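Long-range contact in KLLA0E08119p (Kluyveromyces lactis, PDB 3VA7), which probably catalyses, through its biotin-dependent urea carboxylase part, the ATP-driven carboxylation of urea to urea-1-carboxylate, the first step of urea breakdown by the allophanate route: residues Leu979-Leu989 with Leu1070-Val1081. Numbering follows the deposited sequence.
Sequences LYSAKFMVLGL and LTPFDQVEFYPV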
# COMPACT_ATOMS: atom_id res chain seq x y z
N LEU A 979 -1.51 10.63 29.77
CA LEU A 979 -1.19 10.51 28.37
C LEU A 979 -0.45 11.72 27.81
O LEU A 979 0.37 11.60 26.87
CB LEU A 979 -2.44 10.25 27.58
CG LEU A 979 -3.04 8.89 27.92
CD1 LEU A 979 -4.48 8.93 27.59
CD2 LEU A 979 -2.29 7.83 27.09
N TYR A 980 -0.69 12.89 28.40
CA TYR A 980 -0.04 14.10 27.90
C TYR A 980 1.15 14.53 28.78
O TYR A 980 1.70 15.60 28.59
CB TYR A 980 -1.05 15.26 27.80
CG TYR A 980 -2.11 15.08 26.76
CD1 TYR A 980 -1.77 14.94 25.43
CD2 TYR A 980 -3.46 15.07 27.10
CE1 TYR A 980 -2.71 14.81 24.46
CE2 TYR A 980 -4.42 14.94 26.12
CZ TYR A 980 -4.05 14.82 24.78
OH TYR A 980 -4.98 14.66 23.73
N SER A 981 1.52 13.73 29.77
CA SER A 981 2.77 14.07 30.48
C SER A 981 3.81 12.92 30.58
O SER A 981 4.92 13.14 30.99
CB SER A 981 2.48 14.70 31.86
OG SER A 981 1.62 13.89 32.59
N ALA A 982 3.40 11.72 30.21
CA ALA A 982 4.24 10.54 30.33
C ALA A 982 5.34 10.57 29.25
O ALA A 982 5.22 11.26 28.22
CB ALA A 982 3.40 9.26 30.25
N LYS A 983 6.45 9.91 29.54
CA LYS A 983 7.52 9.74 28.57
C LYS A 983 7.57 8.24 28.27
O LYS A 983 7.95 7.42 29.14
CB LYS A 983 8.80 10.29 29.11
CG LYS A 983 9.05 11.74 28.79
CD LYS A 983 10.27 12.17 29.58
CE LYS A 983 10.37 13.66 29.75
NZ LYS A 983 11.32 13.89 30.88
N PHE A 984 7.06 7.89 27.08
CA PHE A 984 6.88 6.51 26.71
C PHE A 984 8.13 6.01 25.99
O PHE A 984 8.43 6.47 24.88
CB PHE A 984 5.70 6.40 25.78
CG PHE A 984 4.40 6.68 26.42
CD1 PHE A 984 3.73 7.84 26.14
CD2 PHE A 984 3.81 5.76 27.29
CE1 PHE A 984 2.47 8.10 26.73
CE2 PHE A 984 2.57 6.00 27.88
CZ PHE A 984 1.90 7.19 27.59
N MET A 985 8.87 5.10 26.64
CA MET A 985 10.01 4.45 26.01
C MET A 985 9.57 3.22 25.18
O MET A 985 8.99 2.26 25.75
CB MET A 985 11.05 4.04 27.04
CG MET A 985 12.25 3.34 26.35
SD MET A 985 13.76 3.26 27.32
CE MET A 985 14.46 4.88 27.02
N VAL A 986 9.83 3.27 23.87
CA VAL A 986 9.59 2.10 23.02
C VAL A 986 10.44 0.90 23.47
O VAL A 986 11.68 1.00 23.56
CB VAL A 986 9.94 2.42 21.58
CG1 VAL A 986 9.55 1.30 20.70
CG2 VAL A 986 9.28 3.69 21.22
N LEU A 987 9.80 -0.22 23.78
CA LEU A 987 10.56 -1.40 24.18
C LEU A 987 10.77 -2.43 23.07
O LEU A 987 11.73 -3.22 23.13
CB LEU A 987 9.92 -2.06 25.39
CG LEU A 987 9.79 -1.16 26.62
CD1 LEU A 987 9.03 -1.87 27.76
CD2 LEU A 987 11.16 -0.61 27.06
N GLY A 988 9.87 -2.44 22.07
CA GLY A 988 9.86 -3.36 20.91
C GLY A 988 8.94 -2.84 19.78
O GLY A 988 8.16 -1.91 20.00
N LEU A 989 9.03 -3.40 18.58
CA LEU A 989 8.18 -2.97 17.45
C LEU A 989 7.24 -4.07 16.98
O LEU A 989 7.47 -5.26 17.19
CB LEU A 989 9.02 -2.50 16.29
CG LEU A 989 10.11 -1.45 16.56
CD1 LEU A 989 10.78 -1.09 15.27
CD2 LEU A 989 9.59 -0.19 17.21
N LEU A 1070 9.92 4.31 14.45
CA LEU A 1070 10.48 4.13 15.79
C LEU A 1070 11.52 3.03 15.94
O LEU A 1070 11.58 2.11 15.14
CB LEU A 1070 9.36 3.91 16.81
CG LEU A 1070 8.19 4.88 16.73
CD1 LEU A 1070 7.13 4.52 17.69
CD2 LEU A 1070 8.63 6.32 16.97
N THR A 1071 12.32 3.13 16.99
CA THR A 1071 13.29 2.10 17.30
C THR A 1071 13.20 1.87 18.80
O THR A 1071 12.93 2.83 19.56
CB THR A 1071 14.71 2.60 16.98
OG1 THR A 1071 14.82 2.85 15.59
CG2 THR A 1071 15.74 1.56 17.38
N PRO A 1072 13.46 0.63 19.25
CA PRO A 1072 13.52 0.42 20.71
C PRO A 1072 14.47 1.39 21.38
O PRO A 1072 15.55 1.73 20.81
CB PRO A 1072 14.04 -1.01 20.84
CG PRO A 1072 13.56 -1.68 19.53
CD PRO A 1072 13.65 -0.62 18.49
N PHE A 1073 14.06 1.85 22.57
CA PHE A 1073 14.76 2.91 23.35
C PHE A 1073 14.42 4.35 22.97
O PHE A 1073 14.75 5.24 23.72
CB PHE A 1073 16.28 2.73 23.37
CG PHE A 1073 16.71 1.43 23.95
CD1 PHE A 1073 17.42 0.52 23.18
CD2 PHE A 1073 16.38 1.09 25.25
CE1 PHE A 1073 17.80 -0.69 23.73
CE2 PHE A 1073 16.76 -0.13 25.81
CZ PHE A 1073 17.45 -1.02 25.06
N ASP A 1074 13.79 4.57 21.81
CA ASP A 1074 13.14 5.84 21.52
C ASP A 1074 12.05 6.21 22.54
O ASP A 1074 11.48 5.36 23.28
CB ASP A 1074 12.47 5.83 20.15
CG ASP A 1074 13.47 5.93 18.98
OD1 ASP A 1074 14.68 6.14 19.26
OD2 ASP A 1074 13.03 5.79 17.80
N GLN A 1075 11.71 7.49 22.49
CA GLN A 1075 10.68 8.04 23.37
C GLN A 1075 9.58 8.74 22.60
O GLN A 1075 9.83 9.56 21.67
CB GLN A 1075 11.30 9.03 24.35
CG GLN A 1075 11.94 8.37 25.56
CD GLN A 1075 12.95 9.25 26.25
OE1 GLN A 1075 12.62 10.32 26.78
NE2 GLN A 1075 14.20 8.79 26.24
N VAL A 1076 8.36 8.43 23.00
CA VAL A 1076 7.20 9.07 22.41
C VAL A 1076 6.58 9.87 23.48
O VAL A 1076 6.31 9.35 24.57
CB VAL A 1076 6.18 8.03 21.87
CG1 VAL A 1076 4.82 8.70 21.49
CG2 VAL A 1076 6.79 7.32 20.65
N GLU A 1077 6.34 11.14 23.18
CA GLU A 1077 5.52 12.05 24.07
C GLU A 1077 4.26 12.52 23.35
O GLU A 1077 4.30 12.82 22.17
CB GLU A 1077 6.32 13.26 24.57
CG GLU A 1077 7.39 12.92 25.62
CD GLU A 1077 8.07 14.19 26.22
OE1 GLU A 1077 9.33 14.26 26.24
OE2 GLU A 1077 7.34 15.11 26.68
N PHE A 1078 3.15 12.57 24.05
CA PHE A 1078 1.95 13.11 23.40
C PHE A 1078 1.64 14.60 23.72
O PHE A 1078 1.88 15.06 24.85
CB PHE A 1078 0.76 12.24 23.74
CG PHE A 1078 0.80 10.90 23.09
CD1 PHE A 1078 0.65 9.75 23.86
CD2 PHE A 1078 0.96 10.79 21.70
CE1 PHE A 1078 0.70 8.49 23.27
CE2 PHE A 1078 0.98 9.57 21.10
CZ PHE A 1078 0.85 8.38 21.86
N TYR A 1079 1.15 15.34 22.72
CA TYR A 1079 0.59 16.67 22.96
C TYR A 1079 -0.85 16.78 22.44
O TYR A 1079 -1.21 16.18 21.40
CB TYR A 1079 1.51 17.81 22.44
CG TYR A 1079 1.65 17.93 20.92
CD1 TYR A 1079 0.72 18.67 20.17
CD2 TYR A 1079 2.71 17.29 20.24
CE1 TYR A 1079 0.82 18.75 18.82
CE2 TYR A 1079 2.84 17.37 18.86
CZ TYR A 1079 1.90 18.11 18.16
OH TYR A 1079 2.03 18.19 16.81
N PRO A 1080 -1.69 17.53 23.16
CA PRO A 1080 -3.17 17.66 22.85
C PRO A 1080 -3.50 18.42 21.56
O PRO A 1080 -2.99 19.51 21.38
CB PRO A 1080 -3.68 18.49 24.01
CG PRO A 1080 -2.40 19.30 24.45
CD PRO A 1080 -1.33 18.26 24.39
N VAL A 1081 -4.25 17.78 20.67
CA VAL A 1081 -4.97 18.43 19.59
C VAL A 1081 -6.43 17.95 19.56
O VAL A 1081 -6.81 16.87 20.10
CB VAL A 1081 -4.43 18.17 18.16
CG1 VAL A 1081 -3.12 18.83 17.95
CG2 VAL A 1081 -4.42 16.65 17.77
O HOH W 1 3.15 12.66 26.77
O HOH W 2 5.11 14.56 28.16
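Y980 sets one ring face against P1080: CB of P1080 sits over that face, 4.0 Å from the centroid of the Y980 ring in a CH-pi contact, and CD of P1080 touches CD1 of Y980 at 3.5 Å. With CG anti to its carbonyl carbon (chi1 -67°), the Y980 ring swings across the facing strand, where the F1078 carbonyl meets its edge, and the phenol OH reaches M932 O on strand 922-934. Replacing Y980 by an alanine would probably strip P1080 of its flat support and leave the M932 carbonyl without this donor. A water sits between the segments, accepting from F1078 N at 2.7 Å, with the carbonyls of L979 and A982 nearby. The next bump is F1078, whose ring meets that of F984 obliquely (planes at 58°); CB of A982 lies over one face of F984, toward its rim, as CG1 of V1076 does on F1078, and M1032 touches both rings. These strands belong to the mixed sheet of carboxyltransferase subdomains C and D: 1075-1081 runs antiparallel to 984-989 and parallel to 922-934. F984 and V1076 form a hydrogen-bonded pair, V1076 N giving to F984 O at 2.7 Å. Just before Q1075, segment 1070-1081 makes a type II turn, T1071 to D1074, and V986 plugs its hollow: CG1 leans on P1072 CA, while CG2 lies 4.0 Å from CB of D1074 and faces CD1 of L1070. V986 N gives to D1074 O, and F1073 N to V986 O; D1074 OD2 takes T1071 N from above the carboxylate plane, while OD1 accepts from K926 N. M985, its CG anti to N (chi1 179°), brings SD to the edge of the F1073 ring, a Met-aromatic contact, while L989 CG packs against P1072 CD.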